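Local structure of Alpha/beta hydrolase fold protein (Sphaerobacter thermophilus, 3R0V) at residues T112-E118 / I207-D213; P25-G31 / A88-M94; V151-M155 / W175-E179. The protein probably acts as a hydrolase of the alpha/beta hydrolase family, its substrate not established, and binds D-malate in a pocket. All blocks are in the same frame, centred on the assembly; numbering follows the deposited sequence.

Contact 1 of 3, residues T112-E118 / I207-D213; sequences TRLAVFE and IPTLVMD
The apolar centre is split between two faces of a parallel strand pair. On one face A115 CB lies 4.1 Å from L210 CB and 3.9 Å from CE of M212, a selenomethionine (chi1 m, chi2 t, chi3 m), whose CB is 4.0 Å from F117 CD1; F117 takes chi1 t. On the other face V116 (m) and V211 (t) meet CG2 to CG2 at 4.0 Å, and I207 CD1 reaches L114 CB at 3.8 Å. Strands 114-117 and 209-213 run 4.6 Å apart at 10°, pairing L114 with T209, A115 with L210, V116 with V211 and F117 with M212. This is the mostly parallel sheet of the alpha/beta hydrolase fold, in which helix 249-260 packs on A115 and L210 while helix 219-231 packs on V211 across the sheet. Five hydrogen bonds set the register: L114 N to P208 O (3.0 Å), L210 N to L114 O (2.8 Å), V116 N to L210 O (2.8 Å), M212 N to V116 O (2.8 Å) and E118 N to M212 O (2.9 Å). Toward the start, the R113 guanidinium has P208 CG over one face, and T209 OG1 donates to I207 O at 3.0 Å. At the far end E118 leaves extended geometry (phi/psi 47/52); its OE2 is hydrogen-bonded to S217 OG, whereas the D213 carboxylate (chi1 p) leads away, hydrogen-bonded to Y237 and T239.

Contact 2 of 3, residues P25-G31 / A88-M94; sequences PVVLVGG and AAFVFGM
M94, V29 and P25 lose the most surface to this contact, and between them they mark its two ends. M94, a selenomethionine with chi1 m, chi2 t and chi3 m, has its CA-CB bond directed sideways, yet the side chain curls back toward strand 25-29, so that M94 CE lies 4.0 Å from L28 CB and 3.2 Å from V29 O. Its amide completes the pairing, M94 N donating to V29 O at 2.9 Å. V29 (chi1 t) sits opposite G93 and sends CG2 to V91 CG1 at 3.8 Å. At the start, P25 CB lies 4.1 Å from A89 CB, P25 CG is 3.3 Å from A88 O, and P25 O accepts from F90 N at 3.0 Å. Strands 25-29 and 89-94 are parallel, 4.5 Å apart and crossing at -27°, with V26 facing F90, V27 facing V91 and L28 facing F92. The remaining hydrogen bonds, each 2.9 Å, are V27 N to F90 O, F92 N to V27 O and V29 N to F92 O. Beyond them G30 and G31 leave the strand but stay against M94: G31 CA is 3.3 Å from M94 O, and a beta carbon on G31 would clash with that oxygen. G93 opens a GxSxG sequence consistent with the nucleophile elbow of alpha/beta hydrolases, and G31 touches the bound D-malate. V27 and V29 pack on helix 71-84, V29 and V91 on helix 96-106, while strand 51-52 borders 25-29 and strand 111-117 borders 89-94.

Contact 3 of 3, residues V151-M155 / W175-E179; sequences VTYFM and WPGME. With MLT (D-malate), chain F.
Two selenomethionines meet end to end here, M155 CE lying 3.4 Å from M178 SE, with chi1 m and chi2 t in both. They join helices 147-158 and 175-180 of a helical insertion consistent with an alpha/beta hydrolase cap, beyond the C-terminal strand ends. The segment axes stand 11.6 Å apart at 93°, so side chains make the contact, long ones and, where CA atoms come nearest (V151 to E179, 6.7 Å), V151. W175 (chi1 t, chi2 -98°) fills much of the gap. Its CH2 lies 3.4 Å from V151 CG1 and 3.5 Å from T152 OG1, a hydroxyl hydrogen-bonded to G148 O. M155 SE makes a Met-aromatic contact at the ring edge, 5.5 Å from the centroid of the six-membered ring and 76° off its normal. A weak hydrogen bond, W175 NE1 to E179 OE2 (3.1 Å), stays within one helix. M155 and F154 both belong to the D-malate pocket; F154 turns its ring edge to the ligand, F154 CZ 3.4 Å from malate C2.

In the fold
Contacts 1 and 2 belong to one sheet: strands 89-94 and 111-117 are neighbours, joined by A115 N to V91 O and A115 O to G93 N, each 2.9 Å and probably hydrogen-bonded. Contact 2 is the more deeply buried, its centre about 9 Å from the chain centre against 12 Å for contact 1. Contact 3, about 15 Å out and partly buried, lies across that centre, nested within the chain segment between the strands of contact 1. Regular backbone bonding defines the strand pairs, whereas the cap helices meet mainly through apolar side chains, without backbone pairing. Malate lies between sheet and cap, touching G31 of contact 2 and F154 of contact 3.

Contact 1 of 3, residues T112-E118 / I207-D213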
ATOM      1  N   THR A 112      10.246   5.456  11.871  1.00 12.72           N
ATOM      2  CA  THR A 112      10.196   6.396  12.984  0.58 13.69           C
ATOM      3  C   THR A 112       8.833   7.077  13.146  1.00 12.75           C
ATOM      4  O   THR A 112       8.439   7.401  14.262  1.00 13.11           O
ATOM      5  CB  THR A 112      11.310   7.433  12.882  0.58 13.14           C
ATOM      6  OG1 THR A 112      11.256   8.057  11.595  0.58 14.36           O
ATOM      7  CG2 THR A 112      12.671   6.762  13.048  0.58 16.08           C
ATOM      8  N   ARG A 113       8.123   7.283  12.034  1.00 12.04           N
ATOM      9  CA  ARG A 113       6.746   7.782  12.024  0.51 12.28           C
ATOM     10  C   ARG A 113       6.037   7.058  10.889  1.00 11.01           C
ATOM     11  O   ARG A 113       6.641   6.820   9.854  1.00 13.12           O
ATOM     12  CB  ARG A 113       6.700   9.290  11.767  0.51 11.64           C
ATOM     13  CG  ARG A 113       7.417  10.130  12.820  0.51 12.89           C
ATOM     14  CD  ARG A 113       7.248  11.622  12.556  0.51 15.90           C
ATOM     15  NE  ARG A 113       7.803  12.421  13.645  0.51 16.75           N
ATOM     16  CZ  ARG A 113       7.069  13.006  14.586  0.51 23.88           C
ATOM     17  NH1 ARG A 113       5.747  12.898  14.560  0.51 26.06           N
ATOM     18  NH2 ARG A 113       7.657  13.708  15.547  0.51 25.79           N
ATOM     19  N   LEU A 114       4.763   6.724  11.077  1.00 10.62           N
ATOM     20  CA  LEU A 114       4.049   5.938  10.070  1.00 11.34           C
ATOM     21  C   LEU A 114       2.721   6.575   9.708  1.00 12.18           C
ATOM     22  O   LEU A 114       1.924   6.855  10.596  1.00 14.01           O
ATOM     23  CB  LEU A 114       3.796   4.530  10.608  1.00 11.95           C
ATOM     24  CG  LEU A 114       2.954   3.599   9.725  1.00 13.02           C
ATOM     25  CD1 LEU A 114       3.615   3.354   8.368  1.00 13.87           C
ATOM     26  CD2 LEU A 114       2.694   2.279  10.444  1.00 16.94           C
ATOM     27  N   ALA A 115       2.480   6.785   8.407  1.00 10.12           N
ATOM     28  CA  ALA A 115       1.190   7.248   7.923  1.00  9.96           C
ATOM     29  C   ALA A 115       0.661   6.204   6.959  1.00 10.44           C
ATOM     30  O   ALA A 115       1.405   5.665   6.132  1.00 11.23           O
ATOM     31  CB  ALA A 115       1.333   8.591   7.230  1.00 12.13           C
ATOM     32  N   VAL A 116      -0.628   5.905   7.082  1.00 10.87           N
ATOM     33  CA  VAL A 116      -1.263   4.917   6.211  1.00 10.63           C
ATOM     34  C   VAL A 116      -2.581   5.447   5.658  1.00 12.01           C
ATOM     35  O   VAL A 116      -3.353   6.094   6.370  1.00 13.69           O
ATOM     36  CB  VAL A 116      -1.495   3.580   6.953  1.00 11.58           C
ATOM     37  CG1 VAL A 116      -0.168   2.902   7.286  1.00 13.04           C
ATOM     38  CG2 VAL A 116      -2.342   3.790   8.222  1.00 14.12           C
ATOM     39  N   PHE A 117      -2.821   5.184   4.378  1.00 10.57           N
ATOM     40  CA  PHE A 117      -4.051   5.612   3.728  1.00 11.75           C
ATOM     41  C   PHE A 117      -4.894   4.400   3.339  1.00 11.59           C
ATOM     42  O   PHE A 117      -4.445   3.519   2.591  1.00 11.79           O
ATOM     43  CB  PHE A 117      -3.723   6.435   2.481  1.00 14.01           C
ATOM     44  CG  PHE A 117      -4.927   6.860   1.685  1.00 15.02           C
ATOM     45  CD1 PHE A 117      -5.689   7.946   2.081  1.00 20.84           C
ATOM     46  CD2 PHE A 117      -5.278   6.181   0.526  1.00 19.91           C
ATOM     47  CE1 PHE A 117      -6.797   8.348   1.341  1.00 21.47           C
ATOM     48  CE2 PHE A 117      -6.386   6.583  -0.227  1.00 23.07           C
ATOM     49  CZ  PHE A 117      -7.139   7.664   0.184  1.00 22.16           C
ATOM     50  N   GLU A 118      -6.122   4.373   3.851  1.00 11.55           N
ATOM     51  CA  GLU A 118      -7.111   3.346   3.493  1.00 12.92           C
ATOM     52  C   GLU A 118      -6.571   1.911   3.520  1.00 12.50           C
ATOM     53  O   GLU A 118      -6.726   1.163   2.560  1.00 13.05           O
ATOM     54  CB  GLU A 118      -7.758   3.649   2.128  1.00 14.27           C
ATOM     55  CG  GLU A 118      -8.470   5.002   2.096  1.00 15.91           C
ATOM     56  CD  GLU A 118      -9.272   5.242   0.831  1.00 22.49           C
ATOM     57  OE1 GLU A 118      -9.068   4.530  -0.177  1.00 21.14           O
ATOM     58  OE2 GLU A 118     -10.120   6.156   0.848  1.00 28.00           O
ATOM     59  N   ILE A 207       5.165   3.819  17.730  1.00 16.13           N
ATOM     60  CA  ILE A 207       5.560   5.068  17.086  1.00 17.63           C
ATOM     61  C   ILE A 207       4.358   5.934  16.704  1.00 12.57           C
ATOM     62  O   ILE A 207       3.237   5.430  16.569  1.00 17.40           O
ATOM     63  CB  ILE A 207       6.400   4.825  15.830  1.00 20.24           C
ATOM     64  CG1 ILE A 207       5.673   3.871  14.893  1.00 18.25           C
ATOM     65  CG2 ILE A 207       7.774   4.268  16.204  1.00 20.48           C
ATOM     66  CD1 ILE A 207       6.179   3.908  13.455  1.00 21.45           C
ATOM     67  N   PRO A 208       4.594   7.245  16.526  1.00 13.76           N
ATOM     68  CA  PRO A 208       3.522   8.137  16.073  1.00 13.56           C
ATOM     69  C   PRO A 208       2.945   7.619  14.757  1.00 13.21           C
ATOM     70  O   PRO A 208       3.689   7.340  13.818  1.00 13.21           O
ATOM     71  CB  PRO A 208       4.238   9.475  15.851  1.00 15.68           C
ATOM     72  CG  PRO A 208       5.491   9.404  16.721  1.00 17.92           C
ATOM     73  CD  PRO A 208       5.885   7.946  16.687  1.00 15.63           C
ATOM     74  N   THR A 209       1.623   7.511  14.703  1.00 12.71           N
ATOM     75  CA  THR A 209       0.953   6.939  13.543  1.00 12.24           C
ATOM     76  C   THR A 209      -0.224   7.809  13.119  1.00 12.62           C
ATOM     77  O   THR A 209      -0.915   8.407  13.947  1.00 15.20           O
ATOM     78  CB  THR A 209       0.478   5.495  13.834  1.00 13.85           C
ATOM     79  OG1 THR A 209       1.619   4.680  14.112  1.00 16.08           O
ATOM     80  CG2 THR A 209      -0.250   4.890  12.635  1.00 15.13           C
ATOM     81  N   LEU A 210      -0.427   7.880  11.810  1.00 11.32           N
ATOM     82  CA  LEU A 210      -1.529   8.628  11.215  1.00 12.26           C
ATOM     83  C   LEU A 210      -2.300   7.706  10.283  1.00 10.98           C
ATOM     84  O   LEU A 210      -1.712   7.092   9.400  1.00 12.50           O
ATOM     85  CB  LEU A 210      -0.967   9.809  10.437  1.00 13.37           C
ATOM     86  CG  LEU A 210      -1.922  10.542   9.506  1.00 20.43           C
ATOM     87  CD1 LEU A 210      -3.031  11.135  10.326  1.00 21.68           C
ATOM     88  CD2 LEU A 210      -1.188  11.621   8.738  1.00 20.68           C
ATOM     89  N   VAL A 211      -3.605   7.586  10.507  1.00 11.28           N
ATOM     90  CA  VAL A 211      -4.450   6.738   9.683  1.00 11.95           C
ATOM     91  C   VAL A 211      -5.400   7.644   8.923  1.00 12.95           C
ATOM     92  O   VAL A 211      -6.106   8.449   9.532  1.00 13.45           O
ATOM     93  CB  VAL A 211      -5.276   5.778  10.544  1.00 12.28           C
ATOM     94  CG1 VAL A 211      -6.088   4.852   9.637  1.00 16.90           C
ATOM     95  CG2 VAL A 211      -4.385   4.963  11.465  1.00 14.67           C
HETATM   96  N   MSE A 212      -5.402   7.544   7.603  1.00 11.95           N
HETATM   97  CA  MSE A 212      -6.198   8.447   6.775  1.00 13.69           C
HETATM   98  C   MSE A 212      -7.190   7.692   5.932  1.00 13.26           C
HETATM   99  O   MSE A 212      -6.916   6.589   5.470  1.00 13.66           O
HETATM  100  CB  MSE A 212      -5.309   9.246   5.825  1.00 14.76           C
HETATM  101  CG  MSE A 212      -4.591  10.431   6.453  1.00 18.98           C
HETATM  102 SE   MSE A 212      -3.145  11.048   5.296  0.54 19.88          SE
HETATM  103  CE  MSE A 212      -2.105   9.520   5.578  1.00 10.33           C
ATOM    104  N   ASP A 213      -8.347   8.309   5.722  1.00 13.24           N
ATOM    105  CA  ASP A 213      -9.254   7.879   4.671  1.00 14.50           C
ATOM    106  C   ASP A 213      -9.685   9.099   3.879  1.00 14.59           C
ATOM    107  O   ASP A 213      -9.270  10.219   4.185  1.00 15.76           O
ATOM    108  CB  ASP A 213     -10.433   7.044   5.199  1.00 15.23           C
ATOM    109  CG  ASP A 213     -11.297   7.784   6.205  1.00 20.02           C
ATOM    110  OD1 ASP A 213     -11.107   8.999   6.417  1.00 18.16           O
ATOM    111  OD2 ASP A 213     -12.194   7.130   6.793  1.00 22.41           O
TER

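Contact 2 of 3, residues P25-G31 / A88-M94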
ATOM      1  N   PRO A  25      14.263  11.545   5.641  1.00 11.45           N
ATOM      2  CA  PRO A  25      13.776  10.576   4.663  1.00 11.71           C
ATOM      3  C   PRO A  25      12.352  10.084   4.889  1.00 12.51           C
ATOM      4  O   PRO A  25      11.920   9.848   6.024  1.00 12.86           O
ATOM      5  CB  PRO A  25      14.769   9.417   4.801  1.00 15.23           C
ATOM      6  CG  PRO A  25      15.291   9.528   6.199  1.00 15.74           C
ATOM      7  CD  PRO A  25      15.359  10.997   6.467  1.00 13.80           C
ATOM      8  N   VAL A  26      11.645   9.944   3.769  1.00 11.95           N
ATOM      9  CA  VAL A  26      10.313   9.351   3.709  0.60 12.51           C
ATOM     10  C   VAL A  26      10.317   8.260   2.637  1.00 12.15           C
ATOM     11  O   VAL A  26      10.757   8.517   1.518  1.00 15.15           O
ATOM     12  CB  VAL A  26       9.271  10.416   3.288  0.60 13.07           C
ATOM     13  CG1 VAL A  26       7.921   9.778   2.995  0.60 13.93           C
ATOM     14  CG2 VAL A  26       9.154  11.518   4.342  0.60 10.92           C
ATOM     15  N   VAL A  27       9.815   7.074   2.963  1.00 11.17           N
ATOM     16  CA  VAL A  27       9.661   5.993   2.001  1.00 10.35           C
ATOM     17  C   VAL A  27       8.179   5.823   1.704  1.00 12.12           C
ATOM     18  O   VAL A  27       7.351   5.741   2.617  1.00 12.24           O
ATOM     19  CB  VAL A  27      10.216   4.674   2.545  1.00  9.66           C
ATOM     20  CG1 VAL A  27       9.921   3.524   1.564  1.00 11.34           C
ATOM     21  CG2 VAL A  27      11.712   4.791   2.782  1.00 11.87           C
ATOM     22  N   LEU A  28       7.845   5.807   0.418  1.00 10.77           N
ATOM     23  CA  LEU A  28       6.460   5.599  -0.010  1.00 10.41           C
ATOM     24  C   LEU A  28       6.294   4.132  -0.379  1.00 13.00           C
ATOM     25  O   LEU A  28       7.099   3.588  -1.155  1.00 13.58           O
ATOM     26  CB  LEU A  28       6.125   6.478  -1.217  1.00 12.51           C
ATOM     27  CG  LEU A  28       6.408   7.978  -1.077  1.00 14.65           C
ATOM     28  CD1 LEU A  28       5.893   8.763  -2.284  1.00 18.02           C
ATOM     29  CD2 LEU A  28       5.810   8.541   0.177  1.00 15.81           C
ATOM     30  N   VAL A  29       5.280   3.481   0.189  1.00  9.88           N
ATOM     31  CA  VAL A  29       5.029   2.070  -0.081  1.00 11.92           C
ATOM     32  C   VAL A  29       3.701   1.929  -0.820  1.00 10.82           C
ATOM     33  O   VAL A  29       2.642   2.268  -0.287  1.00 12.84           O
ATOM     34  CB  VAL A  29       4.953   1.241   1.228  1.00 12.20           C
ATOM     35  CG1 VAL A  29       4.748  -0.235   0.899  1.00 12.29           C
ATOM     36  CG2 VAL A  29       6.213   1.430   2.079  1.00 11.49           C
ATOM     37  N   GLY A  30       3.751   1.417  -2.044  1.00 11.11           N
ATOM     38  CA  GLY A  30       2.552   1.325  -2.856  1.00 12.64           C
ATOM     39  C   GLY A  30       1.721   0.088  -2.578  1.00 10.26           C
ATOM     40  O   GLY A  30       2.195  -0.875  -1.987  1.00 10.85           O
ATOM     41  N   GLY A  31       0.468   0.130  -3.016  1.00 11.06           N
ATOM     42  CA  GLY A  31      -0.459  -0.971  -2.809  1.00 10.94           C
ATOM     43  C   GLY A  31      -0.591  -1.906  -3.998  1.00 12.41           C
ATOM     44  O   GLY A  31       0.301  -2.006  -4.838  1.00 12.24           O
ATOM     45  N   ALA A  88      16.904   4.644   8.661  1.00 10.15           N
ATOM     46  CA  ALA A  88      15.618   4.820   9.321  1.00 10.31           C
ATOM     47  C   ALA A  88      14.823   5.810   8.484  1.00 10.41           C
ATOM     48  O   ALA A  88      15.409   6.648   7.789  1.00 12.71           O
ATOM     49  CB  ALA A  88      15.809   5.366  10.728  1.00 12.31           C
ATOM     50  N   ALA A  89      13.503   5.749   8.551  1.00 10.15           N
ATOM     51  CA  ALA A  89      12.714   6.685   7.774  1.00 10.56           C
ATOM     52  C   ALA A  89      11.309   6.798   8.292  1.00 11.21           C
ATOM     53  O   ALA A  89      10.817   5.908   8.987  1.00 11.73           O
ATOM     54  CB  ALA A  89      12.675   6.251   6.316  1.00 13.33           C
ATOM     55  N   PHE A  90      10.661   7.892   7.911  1.00 11.58           N
ATOM     56  CA  PHE A  90       9.208   8.001   7.975  1.00 11.01           C
ATOM     57  C   PHE A  90       8.659   7.138   6.836  1.00 12.52           C
ATOM     58  O   PHE A  90       9.298   7.020   5.786  1.00 12.71           O
ATOM     59  CB  PHE A  90       8.775   9.445   7.731  1.00 11.45           C
ATOM     60  CG  PHE A  90       9.356  10.450   8.689  1.00 12.72           C
ATOM     61  CD1 PHE A  90       9.671  10.111   9.994  1.00 14.39           C
ATOM     62  CD2 PHE A  90       9.583  11.752   8.269  1.00 14.04           C
ATOM     63  CE1 PHE A  90      10.190  11.066  10.873  1.00 16.29           C
ATOM     64  CE2 PHE A  90      10.110  12.698   9.132  1.00 13.65           C
ATOM     65  CZ  PHE A  90      10.423  12.349  10.438  1.00 15.12           C
ATOM     66  N   VAL A  91       7.480   6.546   7.019  1.00 10.76           N
ATOM     67  CA  VAL A  91       6.899   5.719   5.964  1.00 11.11           C
ATOM     68  C   VAL A  91       5.467   6.140   5.716  1.00 11.45           C
ATOM     69  O   VAL A  91       4.722   6.369   6.666  1.00 12.23           O
ATOM     70  CB  VAL A  91       6.944   4.214   6.322  1.00 10.16           C
ATOM     71  CG1 VAL A  91       6.084   3.390   5.365  1.00 12.41           C
ATOM     72  CG2 VAL A  91       8.373   3.719   6.316  1.00 11.95           C
ATOM     73  N   PHE A  92       5.100   6.277   4.440  1.00 10.64           N
ATOM     74  CA  PHE A  92       3.704   6.447   4.047  1.00  9.89           C
ATOM     75  C   PHE A  92       3.297   5.250   3.201  1.00 12.19           C
ATOM     76  O   PHE A  92       3.869   5.019   2.138  1.00 11.86           O
ATOM     77  CB  PHE A  92       3.499   7.736   3.237  1.00 11.63           C
ATOM     78  CG  PHE A  92       2.114   7.860   2.623  1.00 11.05           C
ATOM     79  CD1 PHE A  92       0.980   7.800   3.415  1.00 14.39           C
ATOM     80  CD2 PHE A  92       1.956   8.022   1.252  1.00 13.23           C
ATOM     81  CE1 PHE A  92      -0.293   7.904   2.857  1.00 14.24           C
ATOM     82  CE2 PHE A  92       0.689   8.142   0.693  1.00 16.64           C
ATOM     83  CZ  PHE A  92      -0.427   8.085   1.498  1.00 15.31           C
ATOM     84  N   GLY A  93       2.307   4.492   3.673  1.00 10.55           N
ATOM     85  CA  GLY A  93       1.845   3.312   2.957  1.00 10.69           C
ATOM     86  C   GLY A  93       0.437   3.502   2.427  1.00 12.28           C
ATOM     87  O   GLY A  93      -0.452   4.003   3.122  1.00 12.22           O
HETATM   88  N   MSE A  94       0.240   3.078   1.182  1.00 11.82           N
HETATM   89  CA  MSE A  94      -1.036   3.237   0.500  0.61 14.52           C
HETATM   90  C   MSE A  94      -1.748   1.900   0.323  1.00 13.06           C
HETATM   91  O   MSE A  94      -1.176   0.950  -0.200  1.00 13.11           O
HETATM   92  CB  MSE A  94      -0.813   3.883  -0.869  0.61 17.28           C
HETATM   93  CG  MSE A  94      -0.427   5.352  -0.797  0.61 23.24           C
HETATM   94 SE   MSE A  94       0.651   5.915  -2.324  0.41 33.93          SE
HETATM   95  CE  MSE A  94       2.356   5.123  -1.801  0.61 25.32           C
TER

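Contact 3 of 3, residues V151-M155 / W175-E179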
ATOM      1  N   VAL A 151      -7.502  -8.279 -12.814  1.00 10.59           N
ATOM      2  CA  VAL A 151      -7.632  -6.961 -12.198  1.00 10.95           C
ATOM      3  C   VAL A 151      -9.096  -6.644 -11.891  1.00 10.90           C
ATOM      4  O   VAL A 151      -9.410  -6.178 -10.801  1.00 12.27           O
ATOM      5  CB  VAL A 151      -7.043  -5.855 -13.094  1.00 12.29           C
ATOM      6  CG1 VAL A 151      -7.263  -4.482 -12.452  1.00 12.84           C
ATOM      7  CG2 VAL A 151      -5.550  -6.102 -13.325  1.00 11.96           C
ATOM      8  N   THR A 152      -9.985  -6.893 -12.851  1.00 10.61           N
ATOM      9  CA  THR A 152     -11.406  -6.656 -12.647  1.00 11.63           C
ATOM     10  C   THR A 152     -11.941  -7.458 -11.459  1.00 11.04           C
ATOM     11  O   THR A 152     -12.717  -6.949 -10.651  1.00 12.19           O
ATOM     12  CB  THR A 152     -12.179  -7.028 -13.911  1.00 11.97           C
ATOM     13  OG1 THR A 152     -11.729  -6.189 -14.978  1.00 14.31           O
ATOM     14  CG2 THR A 152     -13.677  -6.820 -13.706  1.00 14.18           C
ATOM     15  N   TYR A 153     -11.495  -8.704 -11.351  1.00 10.47           N
ATOM     16  CA  TYR A 153     -11.920  -9.592 -10.280  1.00 10.59           C
ATOM     17  C   TYR A 153     -11.410  -9.081  -8.937  1.00 10.95           C
ATOM     18  O   TYR A 153     -12.163  -9.006  -7.971  1.00 11.64           O
ATOM     19  CB  TYR A 153     -11.447 -11.023 -10.554  1.00 12.26           C
ATOM     20  CG  TYR A 153     -11.924 -12.043  -9.550  1.00 11.42           C
ATOM     21  CD1 TYR A 153     -13.257 -12.425  -9.492  1.00 13.12           C
ATOM     22  CD2 TYR A 153     -11.026 -12.645  -8.678  1.00 12.62           C
ATOM     23  CE1 TYR A 153     -13.690 -13.377  -8.574  1.00 12.89           C
ATOM     24  CE2 TYR A 153     -11.444 -13.599  -7.765  1.00 13.93           C
ATOM     25  CZ  TYR A 153     -12.773 -13.949  -7.713  1.00 13.41           C
ATOM     26  OH  TYR A 153     -13.201 -14.892  -6.810  1.00 17.28           O
ATOM     27  N   PHE A 154     -10.127  -8.733  -8.880  1.00 10.25           N
ATOM     28  CA  PHE A 154      -9.581  -8.133  -7.662  1.00  9.71           C
ATOM     29  C   PHE A 154     -10.396  -6.903  -7.238  1.00 11.12           C
ATOM     30  O   PHE A 154     -10.796  -6.772  -6.077  1.00 11.74           O
ATOM     31  CB  PHE A 154      -8.120  -7.725  -7.871  1.00 11.90           C
ATOM     32  CG  PHE A 154      -7.633  -6.700  -6.874  1.00 10.87           C
ATOM     33  CD1 PHE A 154      -7.382  -7.051  -5.560  1.00 13.00           C
ATOM     34  CD2 PHE A 154      -7.453  -5.384  -7.253  1.00 14.07           C
ATOM     35  CE1 PHE A 154      -6.944  -6.102  -4.651  1.00 12.67           C
ATOM     36  CE2 PHE A 154      -7.024  -4.434  -6.343  1.00 16.07           C
ATOM     37  CZ  PHE A 154      -6.772  -4.795  -5.055  1.00 13.18           C
HETATM   38  N   MSE A 155     -10.664  -6.001  -8.174  1.00 10.07           N
HETATM   39  CA  MSE A 155     -11.355  -4.776  -7.810  0.54 11.84           C
HETATM   40  C   MSE A 155     -12.785  -4.995  -7.365  1.00 12.11           C
HETATM   41  O   MSE A 155     -13.217  -4.402  -6.385  1.00 13.04           O
HETATM   42  CB  MSE A 155     -11.299  -3.777  -8.946  0.54 13.70           C
HETATM   43  CG  MSE A 155      -9.891  -3.355  -9.201  0.54 12.24           C
HETATM   44 SE   MSE A 155      -9.792  -1.879 -10.406  0.54 43.18          SE
HETATM   45  CE  MSE A 155      -7.861  -1.608 -10.277  0.54 23.33           C
ATOM     46  N   TRP A 175      -4.722   1.423 -16.960  1.00 17.76           N
ATOM     47  CA  TRP A 175      -5.096   0.015 -17.014  1.00 16.46           C
ATOM     48  C   TRP A 175      -3.994  -0.924 -17.530  1.00 17.39           C
ATOM     49  O   TRP A 175      -3.737  -1.950 -16.907  1.00 15.01           O
ATOM     50  CB  TRP A 175      -6.408  -0.175 -17.778  1.00 17.62           C
ATOM     51  CG  TRP A 175      -7.008  -1.545 -17.617  1.00 17.65           C
ATOM     52  CD1 TRP A 175      -6.899  -2.593 -18.482  1.00 20.22           C
ATOM     53  CD2 TRP A 175      -7.821  -2.003 -16.529  1.00 14.97           C
ATOM     54  NE1 TRP A 175      -7.603  -3.673 -18.008  1.00 17.65           N
ATOM     55  CE2 TRP A 175      -8.175  -3.340 -16.808  1.00 15.41           C
ATOM     56  CE3 TRP A 175      -8.298  -1.409 -15.355  1.00 16.52           C
ATOM     57  CZ2 TRP A 175      -8.975  -4.100 -15.952  1.00 15.80           C
ATOM     58  CZ3 TRP A 175      -9.099  -2.173 -14.497  1.00 15.13           C
ATOM     59  CH2 TRP A 175      -9.437  -3.503 -14.817  1.00 16.31           C
ATOM     60  N   PRO A 176      -3.336  -0.590 -18.658  1.00 16.33           N
ATOM     61  CA  PRO A 176      -2.280  -1.508 -19.111  1.00 16.58           C
ATOM     62  C   PRO A 176      -1.173  -1.731 -18.069  1.00 15.01           C
ATOM     63  O   PRO A 176      -0.684  -2.860 -17.948  1.00 15.06           O
ATOM     64  CB  PRO A 176      -1.718  -0.814 -20.356  1.00 21.04           C
ATOM     65  CG  PRO A 176      -2.842   0.035 -20.854  1.00 22.94           C
ATOM     66  CD  PRO A 176      -3.573   0.504 -19.621  1.00 19.39           C
ATOM     67  N   GLY A 177      -0.811  -0.692 -17.317  1.00 14.65           N
ATOM     68  CA  GLY A 177       0.193  -0.831 -16.276  1.00 16.17           C
ATOM     69  C   GLY A 177      -0.250  -1.796 -15.190  1.00 14.26           C
ATOM     70  O   GLY A 177       0.554  -2.549 -14.646  1.00 15.88           O
HETATM   71  N   MSE A 178      -1.540  -1.775 -14.871  1.00 14.64           N
HETATM   72  CA  MSE A 178      -2.080  -2.681 -13.871  1.00 16.54           C
HETATM   73  C   MSE A 178      -2.071  -4.113 -14.385  1.00 12.70           C
HETATM   74  O   MSE A 178      -1.672  -5.046 -13.674  1.00 15.03           O
HETATM   75  CB  MSE A 178      -3.503  -2.266 -13.499  1.00 15.70           C
HETATM   76  CG  MSE A 178      -3.579  -0.951 -12.763  1.00 11.84           C
HETATM   77 SE   MSE A 178      -5.444  -0.460 -12.423  0.72 28.72          SE
HETATM   78  CE  MSE A 178      -5.137   0.695 -10.895  1.00 36.19           C
ATOM     79  N   GLU A 179      -2.500  -4.297 -15.627  1.00 13.24           N
ATOM     80  CA  GLU A 179      -2.446  -5.624 -16.224  1.00 11.67           C
ATOM     81  C   GLU A 179      -1.026  -6.175 -16.201  1.00 12.05           C
ATOM     82  O   GLU A 179      -0.816  -7.363 -15.927  1.00 13.72           O
ATOM     83  CB  GLU A 179      -2.956  -5.597 -17.668  1.00 13.60           C
ATOM     84  CG  GLU A 179      -4.448  -5.386 -17.801  1.00 14.96           C
ATOM     85  CD  GLU A 179      -4.894  -5.253 -19.250  1.00 20.48           C
ATOM     86  OE1 GLU A 179      -4.163  -4.631 -20.047  1.00 31.75           O
ATOM     87  OE2 GLU A 179      -5.984  -5.758 -19.587  1.00 20.63           O
TER
HETATM   88  C1  MLT F 264      -5.316  -2.162  -2.420  1.00  9.81           C
HETATM   89  O1  MLT F 264      -4.057  -1.965  -2.412  1.00 16.30           O
HETATM   90  O2  MLT F 264      -5.901  -2.671  -1.464  1.00 25.71           O
HETATM   91  C2  MLT F 264      -6.079  -1.728  -3.641  1.00 33.26           C
HETATM   92  O3  MLT F 264      -5.264  -0.911  -4.457  1.00 41.83           O
HETATM   93  C3  MLT F 264      -7.354  -0.995  -3.247  1.00 36.68           C
HETATM   94  C4  MLT F 264      -7.912  -0.240  -4.434  1.00 41.47           C
HETATM   95  O4  MLT F 264      -7.256  -0.111  -5.492  1.00 43.26           O
HETATM   96  O5  MLT F 264      -9.048   0.272  -4.373  1.00 46.58           O